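Local coordinates for putative hydrolase (Acinetobacter sp. NBRC 100985, PDB 4XUK), which hydrolyses organophosphorus compounds and probably lactones, as a two-zinc enzyme of the metallo-beta-lactamase superfamily, at residues L109-S118 with T160-Y171. The protein carries 2 engineered substitutions. Numbering follows the deposited sequence.
Sequences LHPDHVCGIS and TVEKIKQAIAPY. With ZN (zinc ion), chain C; ZN (zinc ion), chain D.
The HxHxDH zinc-binding motif of the metallo-beta-lactamase fold continues through H110, at the N-cap position, into helix 111-114, whose side away from the zinc ions packs on helix 151-173. L109, P111, V114 and I117 face this helix, while H110 binds one zinc ion through ND1, and D112 OD2 and H113 NE2 bind the other; H108 and H197 complete the first site and H265 the second, with D218 shared by both. The P111 ring rests CG against T160 CB and against K163 CD at 3.8 Å. I164 lays its CG1 and CD1 beside L109 O and CB. Further along, A167 CB fits against C115 CA at 3.9 Å; a disulfide separately ties C115 to C79. I168 CG2 touches V114 CG2 and I117 CD1. Two hydrogen bonds close the far end: S118 OG gives one to A167 O (2.6 Å), reaching a lone pair in the carbonyl plane, and Y171 OH gives the other to I117 O (2.6 Å), tilted 19° from that carbonyl's plane. Y171 CG lies anti to its carbonyl carbon (chi1 -66°), carrying the ring toward 117-118, where its edge meets I117 O and S118 OG. Apolar packing and two short hydrogen bonds thus join 109-118 to the helix, consistent with anchoring the ligand-bearing backbone from the side away from the zinc ions.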
loop_
_atom_site.group_PDB
_atom_site.type_symbol
_atom_site.label_atom_id
_atom_site.label_comp_id
_atom_site.label_asym_id
_atom_site.label_seq_id
_atom_site.Cartn_x
_atom_site.Cartn_y
_atom_site.Cartn_z
ATOM N N LEU A 109 -22.485 -14.166 4.778
ATOM C CA LEU A 109 -22.182 -15.110 5.846
ATOM C C LEU A 109 -21.105 -16.145 5.509
ATOM O O LEU A 109 -20.993 -17.155 6.206
ATOM C CB LEU A 109 -23.474 -15.818 6.305
ATOM C CG LEU A 109 -24.539 -14.934 6.955
ATOM C CD1 LEU A 109 -25.828 -15.717 7.202
ATOM C CD2 LEU A 109 -24.028 -14.371 8.262
ATOM N N HIS A 110 -20.299 -15.908 4.468
ATOM C CA HIS A 110 -19.131 -16.758 4.254
ATOM C C HIS A 110 -18.259 -16.684 5.514
ATOM O O HIS A 110 -18.188 -15.636 6.162
ATOM C CB HIS A 110 -18.356 -16.365 2.968
ATOM C CG HIS A 110 -18.838 -17.076 1.738
ATOM N ND1 HIS A 110 -18.552 -16.644 0.462
ATOM C CD2 HIS A 110 -19.593 -18.195 1.593
ATOM C CE1 HIS A 110 -19.116 -17.451 -0.418
ATOM N NE2 HIS A 110 -19.750 -18.408 0.239
ATOM N N PRO A 111 -17.631 -17.810 5.895
ATOM C CA PRO A 111 -16.895 -17.887 7.165
ATOM C C PRO A 111 -15.784 -16.849 7.328
ATOM O O PRO A 111 -15.494 -16.479 8.468
ATOM C CB PRO A 111 -16.305 -19.294 7.135
ATOM C CG PRO A 111 -17.335 -20.088 6.331
ATOM C CD PRO A 111 -17.741 -19.129 5.241
ATOM N N ASP A 112 -15.182 -16.384 6.238
ATOM C CA ASP A 112 -14.103 -15.411 6.364
ATOM C C ASP A 112 -14.640 -13.994 6.588
ATOM O O ASP A 112 -13.884 -13.023 6.603
ATOM C CB ASP A 112 -13.165 -15.478 5.156
ATOM C CG ASP A 112 -13.902 -15.349 3.842
ATOM O OD1 ASP A 112 -14.958 -15.994 3.674
ATOM O OD2 ASP A 112 -13.422 -14.609 2.975
ATOM N N HIS A 113 -15.948 -13.885 6.787
ATOM C CA HIS A 113 -16.560 -12.605 7.111
ATOM C C HIS A 113 -17.313 -12.635 8.429
ATOM O O HIS A 113 -17.308 -11.642 9.172
ATOM C CB HIS A 113 -17.464 -12.169 5.962
ATOM C CG HIS A 113 -16.732 -12.073 4.666
ATOM N ND1 HIS A 113 -16.332 -10.872 4.131
ATOM C CD2 HIS A 113 -16.254 -13.035 3.841
ATOM C CE1 HIS A 113 -15.660 -11.097 3.015
ATOM N NE2 HIS A 113 -15.612 -12.400 2.811
ATOM N N VAL A 114 -17.950 -13.769 8.723
ATOM C CA VAL A 114 -18.776 -13.888 9.924
ATOM C C VAL A 114 -18.077 -14.546 11.127
ATOM O O VAL A 114 -18.338 -14.160 12.269
ATOM C CB VAL A 114 -20.115 -14.608 9.626
ATOM C CG1 VAL A 114 -19.876 -16.048 9.199
ATOM C CG2 VAL A 114 -21.020 -14.572 10.856
ATOM N N CYS A 115 -17.197 -15.524 10.893
ATOM C CA CYS A 115 -16.649 -16.307 12.017
ATOM C C CYS A 115 -15.911 -15.452 13.052
ATOM O O CYS A 115 -15.936 -15.748 14.253
ATOM C CB CYS A 115 -15.744 -17.440 11.522
ATOM S SG CYS A 115 -16.644 -18.901 10.946
ATOM N N GLY A 116 -15.284 -14.372 12.594
ATOM C CA GLY A 116 -14.577 -13.470 13.494
ATOM C C GLY A 116 -15.410 -12.789 14.567
ATOM O O GLY A 116 -14.843 -12.128 15.444
ATOM N N ILE A 117 -16.737 -12.922 14.525
ATOM C CA ILE A 117 -17.544 -12.335 15.595
ATOM C C ILE A 117 -17.442 -13.120 16.903
ATOM O O ILE A 117 -17.799 -12.605 17.971
ATOM C CB ILE A 117 -19.045 -12.124 15.208
ATOM C CG1 ILE A 117 -19.783 -13.462 15.012
ATOM C CG2 ILE A 117 -19.154 -11.244 13.958
ATOM C CD1 ILE A 117 -21.261 -13.304 14.595
ATOM N N SER A 118 -16.937 -14.348 16.823
ATOM C CA SER A 118 -16.829 -15.214 17.991
ATOM C C SER A 118 -15.494 -15.950 17.984
ATOM O O SER A 118 -14.829 -16.030 16.951
ATOM C CB SER A 118 -17.972 -16.241 17.996
ATOM O OG SER A 118 -19.235 -15.602 18.057
ATOM N N THR A 160 -20.239 -25.082 5.734
ATOM C CA THR A 160 -20.228 -23.683 6.135
ATOM C C THR A 160 -21.436 -23.289 6.988
ATOM O O THR A 160 -21.298 -22.462 7.880
ATOM C CB THR A 160 -19.917 -22.655 4.997
ATOM O OG1 THR A 160 -21.003 -21.733 4.834
ATOM C CG2 THR A 160 -19.591 -23.327 3.703
ATOM N N VAL A 161 -22.595 -23.909 6.765
ATOM C CA VAL A 161 -23.733 -23.683 7.668
ATOM C C VAL A 161 -23.350 -23.905 9.138
ATOM O O VAL A 161 -23.691 -23.092 10.012
ATOM C CB VAL A 161 -24.981 -24.529 7.288
ATOM C CG1 VAL A 161 -26.009 -24.514 8.415
ATOM C CG2 VAL A 161 -25.609 -23.987 6.021
ATOM N N GLU A 162 -22.652 -24.985 9.424
ATOM C CA GLU A 162 -22.209 -25.241 10.784
ATOM C C GLU A 162 -21.288 -24.162 11.369
ATOM O O GLU A 162 -21.454 -23.758 12.458
ATOM C CB GLU A 162 -21.584 -26.597 10.935
ATOM C CG GLU A 162 -21.656 -27.113 12.347
ATOM C CD GLU A 162 -22.977 -27.819 12.709
ATOM O OE1 GLU A 162 -22.935 -28.992 13.032
ATOM O OE2 GLU A 162 -24.043 -27.228 12.693
ATOM N N LYS A 163 -20.347 -23.709 10.590
ATOM C CA LYS A 163 -19.463 -22.632 11.042
ATOM C C LYS A 163 -20.257 -21.353 11.297
ATOM O O LYS A 163 -19.983 -20.615 12.258
ATOM C CB LYS A 163 -18.389 -22.352 9.992
ATOM C CG LYS A 163 -17.495 -23.541 9.637
ATOM C CD LYS A 163 -16.652 -23.184 8.402
ATOM C CE LYS A 163 -15.859 -24.367 7.840
ATOM N NZ LYS A 163 -14.718 -24.747 8.703
ATOM N N ILE A 164 -21.224 -21.079 10.423
ATOM C CA ILE A 164 -22.059 -19.888 10.558
ATOM C C ILE A 164 -22.851 -19.951 11.860
ATOM O O ILE A 164 -22.888 -18.985 12.621
ATOM C CB ILE A 164 -23.042 -19.750 9.370
ATOM C CG1 ILE A 164 -22.289 -19.429 8.073
ATOM C CG2 ILE A 164 -24.086 -18.675 9.656
ATOM C CD1 ILE A 164 -23.135 -19.557 6.805
ATOM N N LYS A 165 -23.484 -21.095 12.099
ATOM C CA LYS A 165 -24.300 -21.280 13.282
ATOM C C LYS A 165 -23.489 -21.129 14.558
ATOM O O LYS A 165 -23.945 -20.470 15.492
ATOM C CB LYS A 165 -25.044 -22.623 13.223
ATOM C CG LYS A 165 -26.255 -22.579 12.305
ATOM C CD LYS A 165 -26.876 -23.960 12.104
ATOM C CE LYS A 165 -28.203 -23.843 11.365
ATOM N NZ LYS A 165 -28.866 -25.167 11.266
ATOM N N GLN A 166 -22.303 -21.698 14.605
ATOM C CA GLN A 166 -21.481 -21.552 15.770
ATOM C C GLN A 166 -21.055 -20.108 16.059
ATOM O O GLN A 166 -21.003 -19.719 17.152
ATOM C CB GLN A 166 -20.289 -22.507 15.765
ATOM C CG GLN A 166 -19.296 -22.278 14.657
ATOM C CD GLN A 166 -18.202 -21.272 14.970
ATOM O OE1 GLN A 166 -17.776 -20.481 14.141
ATOM N NE2 GLN A 166 -17.755 -21.331 16.165
ATOM N N ALA A 167 -20.807 -19.332 15.044
ATOM C CA ALA A 167 -20.373 -17.962 15.251
ATOM C C ALA A 167 -21.515 -17.103 15.768
ATOM O O ALA A 167 -21.319 -16.270 16.653
ATOM C CB ALA A 167 -19.831 -17.390 13.963
ATOM N N ILE A 168 -22.703 -17.296 15.208
ATOM C CA ILE A 168 -23.824 -16.399 15.504
ATOM C C ILE A 168 -24.651 -16.810 16.718
ATOM O O ILE A 168 -25.391 -15.994 17.268
ATOM C CB ILE A 168 -24.754 -16.224 14.291
ATOM C CG1 ILE A 168 -25.543 -17.504 14.010
ATOM C CG2 ILE A 168 -23.960 -15.789 13.060
ATOM C CD1 ILE A 168 -26.560 -17.327 12.907
ATOM N N ALA A 169 -24.543 -18.074 17.119
ATOM C CA ALA A 169 -25.233 -18.590 18.302
ATOM C C ALA A 169 -25.117 -17.715 19.561
ATOM O O ALA A 169 -26.131 -17.454 20.216
ATOM C CB ALA A 169 -24.796 -20.040 18.589
ATOM N N PRO A 170 -23.891 -17.257 19.907
ATOM C CA PRO A 170 -23.759 -16.399 21.090
ATOM C C PRO A 170 -24.510 -15.080 20.940
ATOM O O PRO A 170 -24.918 -14.505 21.951
ATOM C CB PRO A 170 -22.251 -16.122 21.156
ATOM C CG PRO A 170 -21.616 -17.236 20.429
ATOM C CD PRO A 170 -22.572 -17.573 19.323
ATOM N N TYR A 171 -24.684 -14.595 19.713
ATOM C CA TYR A 171 -25.392 -13.334 19.526
ATOM C C TYR A 171 -26.905 -13.544 19.503
ATOM O O TYR A 171 -27.651 -12.746 20.074
ATOM C CB TYR A 171 -24.904 -12.600 18.272
ATOM C CG TYR A 171 -23.474 -12.137 18.399
ATOM C CD1 TYR A 171 -22.413 -13.015 18.166
ATOM C CD2 TYR A 171 -23.178 -10.836 18.783
ATOM C CE1 TYR A 171 -21.086 -12.595 18.302
ATOM C CE2 TYR A 171 -21.856 -10.405 18.908
ATOM C CZ TYR A 171 -20.819 -11.291 18.671
ATOM O OH TYR A 171 -19.506 -10.868 18.809
HETATM ZN ZN ZN C . -14.695 -13.491 1.381
HETATM ZN ZN ZN D . -17.354 -14.573 0.200
#